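Local coordinates for ThiJ/pfpI family protein (PDB 3EFE) that is of unknown function but belongs to the DJ-1/PfpI family, whose members include chaperones, glyoxalases and peptidases, at residues Gln92-Leu102 against Ala117-Arg127; Val43-Glu51 against Lys62-Cys70. One frame throughout, in Å; residues are numbered along the deposited sequence.

Contact 1 of 2, residues Gln92-Leu102 against Ala117-Arg127; sequences QPILERIGQAL and ALANMGYLDTR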
ATOM      1  N   GLN D  92       6.936 -23.300   3.500  1.00 51.11           N
ATOM      2  CA  GLN D  92       7.843 -24.022   4.408  1.00 50.14           C
ATOM      3  C   GLN D  92       9.330 -23.833   4.082  1.00 47.90           C
ATOM      4  O   GLN D  92      10.133 -23.574   4.960  1.00 46.21           O
ATOM      5  CB  GLN D  92       7.461 -25.525   4.460  1.00 51.13           C
ATOM      6  CG  GLN D  92       7.558 -26.125   5.836  1.00 53.80           C
ATOM      7  CD  GLN D  92       6.508 -25.531   6.790  1.00 54.82           C
ATOM      8  OE1 GLN D  92       6.818 -25.212   7.936  1.00 53.85           O
ATOM      9  NE2 GLN D  92       5.283 -25.316   6.279  1.00 52.78           N
ATOM     10  N   PRO D  93       9.693 -23.919   2.816  1.00 46.55           N
ATOM     11  CA  PRO D  93      11.103 -23.667   2.570  1.00 47.01           C
ATOM     12  C   PRO D  93      11.592 -22.258   3.026  1.00 46.47           C
ATOM     13  O   PRO D  93      12.596 -22.182   3.731  1.00 46.21           O
ATOM     14  CB  PRO D  93      11.229 -23.880   1.059  1.00 46.55           C
ATOM     15  CG  PRO D  93      10.040 -24.612   0.669  1.00 46.51           C
ATOM     16  CD  PRO D  93       8.966 -24.184   1.573  1.00 46.43           C
ATOM     17  N   ILE D  94      10.879 -21.174   2.697  1.00 46.21           N
ATOM     18  CA  ILE D  94      11.302 -19.860   3.200  1.00 46.67           C
ATOM     19  C   ILE D  94      11.258 -19.796   4.706  1.00 47.24           C
ATOM     20  O   ILE D  94      12.091 -19.156   5.332  1.00 48.72           O
ATOM     21  CB  ILE D  94      10.570 -18.606   2.573  1.00 46.10           C
ATOM     22  CG1 ILE D  94      11.526 -17.381   2.663  1.00 44.72           C
ATOM     23  CG2 ILE D  94       9.153 -18.395   3.166  1.00 44.43           C
ATOM     24  CD1 ILE D  94      11.045 -16.087   2.194  1.00 45.32           C
ATOM     25  N   LEU D  95      10.331 -20.505   5.305  1.00 49.02           N
ATOM     26  CA  LEU D  95      10.131 -20.414   6.743  1.00 49.20           C
ATOM     27  C   LEU D  95      11.291 -21.122   7.443  1.00 50.75           C
ATOM     28  O   LEU D  95      11.664 -20.749   8.571  1.00 51.43           O
ATOM     29  CB  LEU D  95       8.756 -20.976   7.071  1.00 50.09           C
ATOM     30  CG  LEU D  95       7.628 -20.224   7.816  1.00 48.67           C
ATOM     31  CD1 LEU D  95       7.663 -18.727   7.849  1.00 45.94           C
ATOM     32  CD2 LEU D  95       6.299 -20.734   7.295  1.00 46.55           C
ATOM     33  N   GLU D  96      11.936 -22.072   6.751  1.00 51.91           N
ATOM     34  CA  GLU D  96      13.092 -22.779   7.317  1.00 52.86           C
ATOM     35  C   GLU D  96      14.297 -21.887   7.258  1.00 52.91           C
ATOM     36  O   GLU D  96      15.005 -21.716   8.270  1.00 53.27           O
ATOM     37  CB  GLU D  96      13.300 -24.136   6.640  1.00 53.24           C
ATOM     38  CG  GLU D  96      12.077 -25.106   7.002  1.00 56.61           C
ATOM     39  CD  GLU D  96      12.073 -26.538   6.335  1.00 57.95           C
ATOM     40  OE1 GLU D  96      12.905 -26.819   5.399  1.00 66.36           O
ATOM     41  OE2 GLU D  96      11.183 -27.357   6.716  1.00 62.18           O
ATOM     42  N   ARG D  97      14.453 -21.261   6.090  1.00 52.88           N
ATOM     43  CA  ARG D  97      15.530 -20.320   5.749  1.00 52.40           C
ATOM     44  C   ARG D  97      15.508 -19.118   6.613  1.00 52.08           C
ATOM     45  O   ARG D  97      16.511 -18.503   6.766  1.00 52.72           O
ATOM     46  CB  ARG D  97      15.362 -19.796   4.317  1.00 51.96           C
ATOM     47  CG  ARG D  97      15.346 -20.831   3.187  1.00 50.49           C
ATOM     48  CD  ARG D  97      16.715 -21.145   2.594  1.00 49.33           C
ATOM     49  NE  ARG D  97      17.572 -19.966   2.547  1.00 50.59           N
ATOM     50  CZ  ARG D  97      17.816 -19.181   1.488  1.00 47.31           C
ATOM     51  NH1 ARG D  97      17.341 -19.429   0.277  1.00 45.89           N
ATOM     52  NH2 ARG D  97      18.603 -18.136   1.666  1.00 48.99           N
ATOM     53  N   ILE D  98      14.335 -18.757   7.117  1.00 52.81           N
ATOM     54  CA  ILE D  98      14.166 -17.561   7.942  1.00 53.69           C
ATOM     55  C   ILE D  98      14.857 -17.806   9.263  1.00 54.59           C
ATOM     56  O   ILE D  98      15.366 -16.863   9.914  1.00 54.98           O
ATOM     57  CB  ILE D  98      12.632 -17.182   8.174  1.00 53.65           C
ATOM     58  CG1 ILE D  98      12.057 -16.450   6.959  1.00 54.03           C
ATOM     59  CG2 ILE D  98      12.445 -16.299   9.412  1.00 52.26           C
ATOM     60  CD1 ILE D  98      10.535 -16.755   6.628  1.00 53.68           C
ATOM     61  N   GLY D  99      14.841 -19.074   9.675  1.00 55.06           N
ATOM     62  CA  GLY D  99      15.466 -19.486  10.910  1.00 55.00           C
ATOM     63  C   GLY D  99      16.933 -19.219  10.875  1.00 54.93           C
ATOM     64  O   GLY D  99      17.470 -18.719  11.857  1.00 55.19           O
ATOM     65  N   GLN D 100      17.563 -19.561   9.743  1.00 55.49           N
ATOM     66  CA  GLN D 100      19.016 -19.362   9.530  1.00 56.73           C
ATOM     67  C   GLN D 100      19.303 -17.881   9.336  1.00 56.33           C
ATOM     68  O   GLN D 100      20.229 -17.347   9.944  1.00 57.15           O
ATOM     69  CB  GLN D 100      19.540 -20.072   8.256  1.00 57.04           C
ATOM     70  CG  GLN D 100      19.084 -21.540   8.031  1.00 59.69           C
ATOM     71  CD  GLN D 100      19.206 -21.982   6.544  1.00 60.78           C
ATOM     72  OE1 GLN D 100      18.494 -22.917   6.081  1.00 65.42           O
ATOM     73  NE2 GLN D 100      20.087 -21.283   5.779  1.00 62.67           N
ATOM     74  N   ALA D 101      18.527 -17.236   8.448  1.00 55.43           N
ATOM     75  CA  ALA D 101      18.637 -15.791   8.252  1.00 54.32           C
ATOM     76  C   ALA D 101      18.706 -15.112   9.590  1.00 52.97           C
ATOM     77  O   ALA D 101      19.543 -14.290   9.789  1.00 53.09           O
ATOM     78  CB  ALA D 101      17.468 -15.235   7.445  1.00 53.53           C
ATOM     79  N   LEU D 102      17.821 -15.453  10.515  1.00 52.19           N
ATOM     80  CA  LEU D 102      17.748 -14.710  11.772  1.00 52.55           C
ATOM     81  C   LEU D 102      19.057 -14.823  12.505  1.00 52.04           C
ATOM     82  O   LEU D 102      19.464 -13.846  13.068  1.00 51.73           O
ATOM     83  CB  LEU D 102      16.568 -15.159  12.684  1.00 52.53           C
ATOM     84  CG  LEU D 102      15.197 -14.550  12.366  1.00 51.25           C
ATOM     85  CD1 LEU D 102      14.035 -15.484  12.809  1.00 49.72           C
ATOM     86  CD2 LEU D 102      15.109 -13.191  12.993  1.00 49.38           C
ATOM     87  N   ALA D 117       3.079 -17.122  10.905  1.00 44.90           N
ATOM     88  CA  ALA D 117       4.020 -18.141  10.329  1.00 45.46           C
ATOM     89  C   ALA D 117       5.251 -18.358  11.231  1.00 46.56           C
ATOM     90  O   ALA D 117       5.655 -19.507  11.524  1.00 47.60           O
ATOM     91  CB  ALA D 117       4.459 -17.762   8.976  1.00 46.20           C
ATOM     92  N   LEU D 118       5.806 -17.245  11.689  1.00 45.92           N
ATOM     93  CA  LEU D 118       6.972 -17.214  12.516  1.00 46.30           C
ATOM     94  C   LEU D 118       6.694 -17.723  13.913  1.00 46.51           C
ATOM     95  O   LEU D 118       7.497 -18.448  14.487  1.00 46.73           O
ATOM     96  CB  LEU D 118       7.500 -15.765  12.635  1.00 46.48           C
ATOM     97  CG  LEU D 118       8.574 -15.226  11.682  1.00 46.10           C
ATOM     98  CD1 LEU D 118       8.406 -15.671  10.275  1.00 47.02           C
ATOM     99  CD2 LEU D 118       8.578 -13.733  11.735  1.00 45.40           C
ATOM    100  N   ALA D 119       5.613 -17.247  14.509  1.00 47.15           N
ATOM    101  CA  ALA D 119       5.160 -17.757  15.809  1.00 46.59           C
ATOM    102  C   ALA D 119       5.064 -19.291  15.811  1.00 46.64           C
ATOM    103  O   ALA D 119       5.549 -19.963  16.723  1.00 46.86           O
ATOM    104  CB  ALA D 119       3.827 -17.135  16.178  1.00 46.89           C
ATOM    105  N   ASN D 120       4.495 -19.870  14.770  1.00 46.89           N
ATOM    106  CA  ASN D 120       4.450 -21.329  14.708  1.00 47.43           C
ATOM    107  C   ASN D 120       5.743 -22.099  14.420  1.00 48.10           C
ATOM    108  O   ASN D 120       5.730 -23.331  14.418  1.00 49.16           O
ATOM    109  CB  ASN D 120       3.391 -21.800  13.725  1.00 47.34           C
ATOM    110  CG  ASN D 120       2.799 -23.202  14.125  1.00 46.30           C
ATOM    111  OD1 ASN D 120       2.597 -24.066  13.275  1.00 42.38           O
ATOM    112  ND2 ASN D 120       2.499 -23.377  15.410  1.00 37.68           N
ATOM    113  N   MET D 121       6.852 -21.415  14.181  1.00 48.74           N
ATOM    114  CA  MET D 121       8.145 -22.106  13.926  1.00 48.20           C
ATOM    115  C   MET D 121       9.068 -22.021  15.157  1.00 47.88           C
ATOM    116  O   MET D 121      10.187 -22.572  15.175  1.00 48.07           O
ATOM    117  CB  MET D 121       8.812 -21.557  12.665  1.00 47.33           C
ATOM    118  CG  MET D 121       8.046 -21.842  11.457  1.00 47.38           C
ATOM    119  SD  MET D 121       8.493 -23.374  10.673  1.00 47.23           S
ATOM    120  CE  MET D 121       6.904 -23.662   9.978  1.00 46.14           C
ATOM    121  N   GLY D 122       8.545 -21.390  16.200  1.00 48.30           N
ATOM    122  CA  GLY D 122       9.244 -21.219  17.463  1.00 47.69           C
ATOM    123  C   GLY D 122       9.961 -19.906  17.575  1.00 47.96           C
ATOM    124  O   GLY D 122      10.519 -19.560  18.667  1.00 47.58           O
ATOM    125  N   TYR D 123       9.998 -19.144  16.465  1.00 48.33           N
ATOM    126  CA  TYR D 123      10.981 -18.022  16.408  1.00 46.83           C
ATOM    127  C   TYR D 123      10.616 -16.816  17.271  1.00 46.54           C
ATOM    128  O   TYR D 123      11.498 -16.011  17.568  1.00 48.05           O
ATOM    129  CB  TYR D 123      11.231 -17.528  15.006  1.00 46.93           C
ATOM    130  CG  TYR D 123      11.599 -18.525  13.912  1.00 46.89           C
ATOM    131  CD1 TYR D 123      12.547 -19.488  14.100  1.00 47.06           C
ATOM    132  CD2 TYR D 123      11.051 -18.401  12.628  1.00 47.11           C
ATOM    133  CE1 TYR D 123      12.927 -20.337  13.044  1.00 46.04           C
ATOM    134  CE2 TYR D 123      11.413 -19.250  11.588  1.00 46.56           C
ATOM    135  CZ  TYR D 123      12.378 -20.193  11.806  1.00 46.22           C
ATOM    136  OH  TYR D 123      12.743 -21.042  10.778  1.00 47.52           O
ATOM    137  N   LEU D 124       9.355 -16.675  17.680  1.00 45.81           N
ATOM    138  CA  LEU D 124       8.914 -15.570  18.581  1.00 46.38           C
ATOM    139  C   LEU D 124       8.868 -15.987  20.098  1.00 46.89           C
ATOM    140  O   LEU D 124       8.329 -15.294  20.999  1.00 45.11           O
ATOM    141  CB  LEU D 124       7.521 -15.072  18.129  1.00 45.55           C
ATOM    142  CG  LEU D 124       7.236 -14.696  16.656  1.00 44.15           C
ATOM    143  CD1 LEU D 124       5.854 -14.105  16.543  1.00 42.38           C
ATOM    144  CD2 LEU D 124       8.253 -13.703  16.026  1.00 42.07           C
ATOM    145  N   ASP D 125       9.391 -17.177  20.361  1.00 48.84           N
ATOM    146  CA  ASP D 125       9.316 -17.764  21.695  1.00 49.73           C
ATOM    147  C   ASP D 125      10.124 -16.972  22.644  1.00 50.94           C
ATOM    148  O   ASP D 125       9.744 -16.927  23.797  1.00 51.72           O
ATOM    149  CB  ASP D 125       9.806 -19.220  21.709  1.00 50.07           C
ATOM    150  CG  ASP D 125       8.761 -20.182  21.207  1.00 48.18           C
ATOM    151  OD1 ASP D 125       7.688 -19.689  20.814  1.00 46.99           O
ATOM    152  OD2 ASP D 125       8.998 -21.414  21.188  1.00 49.18           O
ATOM    153  N   THR D 126      11.214 -16.326  22.175  1.00 51.82           N
ATOM    154  CA  THR D 126      12.059 -15.538  23.072  1.00 52.53           C
ATOM    155  C   THR D 126      12.451 -14.174  22.483  1.00 53.95           C
ATOM    156  O   THR D 126      13.466 -13.577  22.888  1.00 54.83           O
ATOM    157  CB  THR D 126      13.294 -16.355  23.576  1.00 52.60           C
ATOM    158  OG1 THR D 126      13.807 -17.178  22.512  1.00 53.23           O
ATOM    159  CG2 THR D 126      12.896 -17.282  24.795  1.00 51.71           C
ATOM    160  N   ARG D 127      11.625 -13.662  21.559  1.00 53.88           N
ATOM    161  CA  ARG D 127      11.787 -12.273  21.081  1.00 53.39           C
ATOM    162  C   ARG D 127      10.529 -11.446  21.376  1.00 52.46           C
ATOM    163  O   ARG D 127       9.427 -11.994  21.326  1.00 51.95           O
ATOM    164  CB  ARG D 127      12.073 -12.288  19.593  1.00 53.09           C
ATOM    165  CG  ARG D 127      13.242 -13.103  19.230  1.00 53.83           C
ATOM    166  CD  ARG D 127      13.348 -13.238  17.755  1.00 57.44           C
ATOM    167  NE  ARG D 127      14.739 -13.134  17.331  1.00 62.38           N
ATOM    168  CZ  ARG D 127      15.459 -14.143  16.839  1.00 64.76           C
ATOM    169  NH1 ARG D 127      16.748 -13.891  16.534  1.00 64.28           N
ATOM    170  NH2 ARG D 127      14.913 -15.377  16.645  1.00 63.67           N
TER
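Tyr123 reaches across to helix 92-104 and ends on its backbone: OH donates to Leu95 O in a very short modelled hydrogen bond of 2.5 Å, the carbonyl lying at the edge of the ring and in its plane. One turn on, the bare CA of Gly99 lies 3.3 Å from Tyr123 CZ, bringing the phenol up to the helix backbone. On one side Leu102 CD1 sits over the ring face, 4.0 Å from Tyr123 CG, with Ile98 CG2 oblique on that same side, 3.8 Å from CE2; Met121 CB lies over the other face, toward the rim. With CG anti to the carbonyl carbon (chi1 -52°), the tyrosine is swung toward the helix. Leu102 also spreads its second branch flat against Arg127, CD2 resting over the centre of the guanidinium, 3.9 Å above its plane. Nearer the start of the helix, Leu95 CD1 packs on Ala117 CB at 3.5 Å and on Leu118 CD1, while its side chain crosses that of Met121 at about a right angle, CG touching CG.

What presents Tyr123 is the end of helix 113-119. Leu118 O accepts from both Met121 N and Tyr123 N, which arrive from opposite faces of its plane, and Gly122 takes a positive phi of 95°. Beneath the apolar seam, Ile98 and Leu118 both rest on Leu80 of strand 77-80, and Leu102 on Val108 of strand 107-111. Helix 92-104 and the end of helix 113-119 thus meet over parallel strands of the mixed sheet of a Rossmann-like fold, the second helix closed by a Schellman motif.

Contact 2 of 2, residues Val43-Glu51 against Lys62-Cys70; sequences VITVGANKE and KPDISLDEC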
ATOM      1  N   VAL D  43      14.713  -2.945  -3.764  1.00 36.30           N
ATOM      2  CA  VAL D  43      13.864  -4.031  -3.302  1.00 34.73           C
ATOM      3  C   VAL D  43      13.849  -5.091  -4.418  1.00 34.54           C
ATOM      4  O   VAL D  43      13.445  -4.829  -5.561  1.00 33.64           O
ATOM      5  CB  VAL D  43      12.451  -3.526  -2.908  1.00 33.98           C
ATOM      6  CG1 VAL D  43      11.437  -4.753  -2.546  1.00 29.96           C
ATOM      7  CG2 VAL D  43      12.561  -2.505  -1.758  1.00 30.67           C
ATOM      8  N   ILE D  44      14.388  -6.266  -4.087  1.00 35.55           N
ATOM      9  CA  ILE D  44      14.306  -7.479  -4.944  1.00 36.53           C
ATOM     10  C   ILE D  44      13.143  -8.371  -4.531  1.00 36.23           C
ATOM     11  O   ILE D  44      13.073  -8.875  -3.391  1.00 38.01           O
ATOM     12  CB  ILE D  44      15.616  -8.314  -4.917  1.00 36.56           C
ATOM     13  CG1 ILE D  44      16.830  -7.405  -5.163  1.00 37.26           C
ATOM     14  CG2 ILE D  44      15.557  -9.443  -6.012  1.00 35.54           C
ATOM     15  CD1 ILE D  44      18.087  -7.814  -4.375  1.00 37.17           C
ATOM     16  N   THR D  45      12.200  -8.578  -5.420  1.00 37.19           N
ATOM     17  CA  THR D  45      11.089  -9.463  -5.079  1.00 38.48           C
ATOM     18  C   THR D  45      11.551 -10.949  -5.166  1.00 39.45           C
ATOM     19  O   THR D  45      12.191 -11.335  -6.138  1.00 38.62           O
ATOM     20  CB  THR D  45       9.785  -9.178  -5.893  1.00 38.03           C
ATOM     21  OG1 THR D  45       9.986  -9.429  -7.258  1.00 38.56           O
ATOM     22  CG2 THR D  45       9.318  -7.749  -5.724  1.00 38.13           C
ATOM     23  N   VAL D  46      11.279 -11.742  -4.116  1.00 39.92           N
ATOM     24  CA  VAL D  46      11.626 -13.171  -4.132  1.00 40.92           C
ATOM     25  C   VAL D  46      10.403 -14.067  -3.949  1.00 41.05           C
ATOM     26  O   VAL D  46       9.622 -13.870  -3.076  1.00 40.73           O
ATOM     27  CB  VAL D  46      12.777 -13.593  -3.185  1.00 41.02           C
ATOM     28  CG1 VAL D  46      13.100 -12.601  -2.090  1.00 41.44           C
ATOM     29  CG2 VAL D  46      12.477 -14.954  -2.611  1.00 42.03           C
ATOM     30  N   GLY D  47      10.216 -15.004  -4.867  1.00 42.70           N
ATOM     31  CA  GLY D  47       9.056 -15.876  -4.912  1.00 43.50           C
ATOM     32  C   GLY D  47       9.488 -17.203  -4.385  1.00 44.21           C
ATOM     33  O   GLY D  47      10.721 -17.445  -4.257  1.00 44.60           O
ATOM     34  N   ALA D  48       8.506 -18.056  -4.056  1.00 44.75           N
ATOM     35  CA  ALA D  48       8.803 -19.474  -3.718  1.00 46.09           C
ATOM     36  C   ALA D  48       9.452 -20.111  -4.938  1.00 46.95           C
ATOM     37  O   ALA D  48      10.289 -20.984  -4.790  1.00 48.12           O
ATOM     38  CB  ALA D  48       7.539 -20.277  -3.291  1.00 44.64           C
ATOM     39  N   ASN D  49       9.039 -19.647  -6.122  1.00 47.95           N
ATOM     40  CA  ASN D  49       9.574 -19.998  -7.397  1.00 48.51           C
ATOM     41  C   ASN D  49       9.284 -18.811  -8.358  1.00 49.78           C
ATOM     42  O   ASN D  49       8.726 -17.812  -7.940  1.00 49.91           O
ATOM     43  CB  ASN D  49       8.857 -21.215  -7.891  1.00 48.61           C
ATOM     44  CG  ASN D  49       7.383 -20.943  -8.128  1.00 50.57           C
ATOM     45  OD1 ASN D  49       6.972 -19.838  -8.530  1.00 50.56           O
ATOM     46  ND2 ASN D  49       6.570 -21.954  -7.887  1.00 53.22           N
ATOM     47  N   LYS D  50       9.616 -18.954  -9.650  1.00 50.87           N
ATOM     48  CA  LYS D  50       9.641 -17.852 -10.624  1.00 51.02           C
ATOM     49  C   LYS D  50       8.284 -17.536 -11.217  1.00 50.63           C
ATOM     50  O   LYS D  50       8.134 -16.586 -11.977  1.00 49.37           O
ATOM     51  CB  LYS D  50      10.686 -18.143 -11.711  1.00 50.79           C
ATOM     52  CG  LYS D  50      12.141 -18.127 -11.132  1.00 53.60           C
ATOM     53  CD  LYS D  50      13.206 -17.232 -11.917  1.00 54.90           C
ATOM     54  CE  LYS D  50      12.900 -15.681 -11.905  1.00 57.42           C
ATOM     55  NZ  LYS D  50      11.449 -15.296 -12.358  1.00 58.60           N
ATOM     56  N   GLU D  51       7.290 -18.338 -10.830  1.00 51.75           N
ATOM     57  CA  GLU D  51       5.896 -18.159 -11.234  1.00 51.80           C
ATOM     58  C   GLU D  51       5.398 -16.790 -10.763  1.00 50.37           C
ATOM     59  O   GLU D  51       5.686 -16.325  -9.629  1.00 49.58           O
ATOM     60  CB  GLU D  51       4.951 -19.256 -10.661  1.00 52.39           C
ATOM     61  CG  GLU D  51       5.098 -20.758 -11.153  1.00 56.29           C
ATOM     62  CD  GLU D  51       4.082 -21.773 -10.393  1.00 57.53           C
ATOM     63  OE1 GLU D  51       3.424 -21.370  -9.381  1.00 61.85           O
ATOM     64  OE2 GLU D  51       3.980 -22.985 -10.793  1.00 62.86           O
ATOM     65  N   LYS D  62       5.782 -10.407 -11.342  1.00 40.73           N
ATOM     66  CA  LYS D  62       6.804 -11.331 -11.786  1.00 41.46           C
ATOM     67  C   LYS D  62       7.902 -11.270 -10.777  1.00 41.95           C
ATOM     68  O   LYS D  62       8.537 -10.208 -10.638  1.00 42.19           O
ATOM     69  CB  LYS D  62       7.323 -10.900 -13.177  1.00 42.51           C
ATOM     70  CG  LYS D  62       8.359 -11.825 -13.865  1.00 43.80           C
ATOM     71  CD  LYS D  62       7.879 -13.333 -13.913  1.00 51.82           C
ATOM     72  CE  LYS D  62       8.886 -14.314 -14.655  1.00 52.64           C
ATOM     73  NZ  LYS D  62       9.747 -13.592 -15.658  1.00 53.53           N
ATOM     74  N   PRO D  63       8.115 -12.369 -10.016  1.00 42.63           N
ATOM     75  CA  PRO D  63       9.209 -12.363  -9.057  1.00 42.91           C
ATOM     76  C   PRO D  63      10.540 -12.168  -9.771  1.00 43.61           C
ATOM     77  O   PRO D  63      10.755 -12.684 -10.885  1.00 43.61           O
ATOM     78  CB  PRO D  63       9.110 -13.754  -8.393  1.00 42.68           C
ATOM     79  CG  PRO D  63       7.759 -14.126  -8.569  1.00 42.18           C
ATOM     80  CD  PRO D  63       7.406 -13.655  -9.954  1.00 42.51           C
ATOM     81  N   ASP D  64      11.391 -11.359  -9.149  1.00 44.50           N
ATOM     82  CA  ASP D  64      12.751 -11.126  -9.624  1.00 43.89           C
ATOM     83  C   ASP D  64      13.571 -12.383  -9.582  1.00 44.44           C
ATOM     84  O   ASP D  64      14.247 -12.687 -10.556  1.00 46.61           O
ATOM     85  CB  ASP D  64      13.452 -10.065  -8.781  1.00 43.75           C
ATOM     86  CG  ASP D  64      12.940  -8.689  -9.076  1.00 43.84           C
ATOM     87  OD1 ASP D  64      12.483  -8.510 -10.201  1.00 42.74           O
ATOM     88  OD2 ASP D  64      12.962  -7.804  -8.195  1.00 48.47           O
ATOM     89  N   ILE D  65      13.562 -13.061  -8.453  1.00 43.59           N
ATOM     90  CA  ILE D  65      14.276 -14.268  -8.270  1.00 44.22           C
ATOM     91  C   ILE D  65      13.429 -15.271  -7.463  1.00 45.51           C
ATOM     92  O   ILE D  65      12.360 -14.937  -6.923  1.00 45.37           O
ATOM     93  CB  ILE D  65      15.643 -14.001  -7.544  1.00 44.82           C
ATOM     94  CG1 ILE D  65      15.448 -13.712  -6.021  1.00 44.68           C
ATOM     95  CG2 ILE D  65      16.461 -12.911  -8.293  1.00 42.40           C
ATOM     96  CD1 ILE D  65      16.704 -13.188  -5.281  1.00 43.47           C
ATOM     97  N   SER D  66      13.926 -16.500  -7.388  1.00 46.22           N
ATOM     98  CA  SER D  66      13.262 -17.586  -6.711  1.00 47.39           C
ATOM     99  C   SER D  66      13.964 -17.765  -5.410  1.00 47.00           C
ATOM    100  O   SER D  66      15.049 -17.309  -5.267  1.00 46.91           O
ATOM    101  CB  SER D  66      13.270 -18.876  -7.582  1.00 47.99           C
ATOM    102  OG  SER D  66      14.409 -19.704  -7.346  1.00 51.60           O
ATOM    103  N   LEU D  67      13.327 -18.377  -4.424  1.00 48.83           N
ATOM    104  CA  LEU D  67      13.977 -18.522  -3.120  1.00 49.83           C
ATOM    105  C   LEU D  67      15.371 -19.130  -3.240  1.00 50.87           C
ATOM    106  O   LEU D  67      16.290 -18.685  -2.578  1.00 52.12           O
ATOM    107  CB  LEU D  67      13.114 -19.353  -2.178  1.00 49.62           C
ATOM    108  CG  LEU D  67      13.624 -19.525  -0.737  1.00 49.21           C
ATOM    109  CD1 LEU D  67      14.049 -18.189  -0.099  1.00 45.36           C
ATOM    110  CD2 LEU D  67      12.554 -20.274   0.129  1.00 46.75           C
ATOM    111  N   ASP D  68      15.539 -20.143  -4.084  1.00 52.54           N
ATOM    112  CA  ASP D  68      16.863 -20.751  -4.345  1.00 53.58           C
ATOM    113  C   ASP D  68      17.965 -19.762  -4.673  1.00 53.83           C
ATOM    114  O   ASP D  68      19.023 -19.799  -4.071  1.00 54.39           O
ATOM    115  CB  ASP D  68      16.790 -21.667  -5.545  1.00 54.71           C
ATOM    116  CG  ASP D  68      16.430 -23.067  -5.185  1.00 60.56           C
ATOM    117  OD1 ASP D  68      16.465 -23.387  -3.956  1.00 64.92           O
ATOM    118  OD2 ASP D  68      16.115 -23.839  -6.151  1.00 66.07           O
ATOM    119  N   GLU D  69      17.693 -18.907  -5.654  1.00 54.33           N
ATOM    120  CA  GLU D  69      18.598 -17.851  -6.129  1.00 54.46           C
ATOM    121  C   GLU D  69      18.964 -16.787  -5.086  1.00 53.75           C
ATOM    122  O   GLU D  69      19.752 -15.943  -5.361  1.00 53.50           O
ATOM    123  CB  GLU D  69      17.949 -17.165  -7.339  1.00 54.76           C
ATOM    124  CG  GLU D  69      18.010 -17.970  -8.655  1.00 56.94           C
ATOM    125  CD  GLU D  69      16.817 -17.710  -9.622  1.00 57.98           C
ATOM    126  OE1 GLU D  69      15.950 -16.867  -9.328  1.00 60.31           O
ATOM    127  OE2 GLU D  69      16.739 -18.361 -10.696  1.00 62.38           O
ATOM    128  N   CYS D  70      18.413 -16.853  -3.876  1.00 53.50           N
ATOM    129  CA  CYS D  70      18.500 -15.758  -2.916  1.00 52.85           C
ATOM    130  C   CYS D  70      19.414 -16.111  -1.792  1.00 52.11           C
ATOM    131  O   CYS D  70      19.322 -17.208  -1.275  1.00 52.11           O
ATOM    132  CB  CYS D  70      17.093 -15.496  -2.333  1.00 52.95           C
ATOM    133  SG  CYS D  70      17.063 -14.465  -0.833  1.00 52.04           S
TER
HETATM  134  O   HOH W   1       8.603  -7.961  -9.149  1.00 30.28           O
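Strands 43-47 and 65-66 run parallel, with Ile65 N donating to Thr45 O and Gly47 N to Ile65 O (3.0 Å), before a weak bond from Leu67 N to Gly47 O ends the pairing. This is the border of the central sheet of the DJ-1/PfpI alpha/beta fold, where 65-66 is the outermost strand on its side within the chain and 43-47 is hydrogen-bonded on its other flank to strand 8-11.

Just before the pairing, Thr45 and Asp64 grip each other through backbone and side chain. Asp64 N donates to Thr45 OG1 at 3.0 Å, and Thr45 N returns a bond to Asp64 OD2, met 37° out of the carboxylate plane. Thr45 OG1 stands between its own N and carbonyl carbon (chi1 64°), which turns it to the Asp64 amide; a water also joins it to Lys62 O. At the dimer interface, Thr45 packs on Leu59 of the second subunit. Alongside, Ile44 CG2 touches Asp64 CB at 3.5 Å and Ile65 CD1 at 4.0 Å, and Val46 CB packs on Ile65 CG1.

Across the strand ends, Pro63 lays its ring beside Gly47 and the turn at 49-51, where Glu51 N bonds Asn49 OD1 in an Asx turn. Lys50, bent at three successive torsions, folds back over Ser66, with its CG 3.8 Å from Ser66 CB. Its CD passes Glu69 OE1, the atom that accepts from Ser66 N, and its NZ donates to Pro63 O at 3.1 Å, tilted 34° from the carbonyl plane.

How the contacts relate
Contact 2 closes before contact 1 opens along the chain, and their centres lie about 19 Å apart, yet they meet on helix 92-104. The face of that helix turned from Tyr123 receives the turn after strand 65-66: Arg97 NH2 probably hydrogen-bonds Cys70 O at 3.2 Å, NH1 makes a weak bond to Leu67 O, and the Leu67 side chain lies against Pro93 and Ile94. The helix therefore ties the sheet border of contact 2 to the helix end of contact 1. Their surroundings differ: contact 2 reaches the second subunit through residues that include Val43, Thr45 and Lys62, whereas no other chain of the assembly touches contact 1.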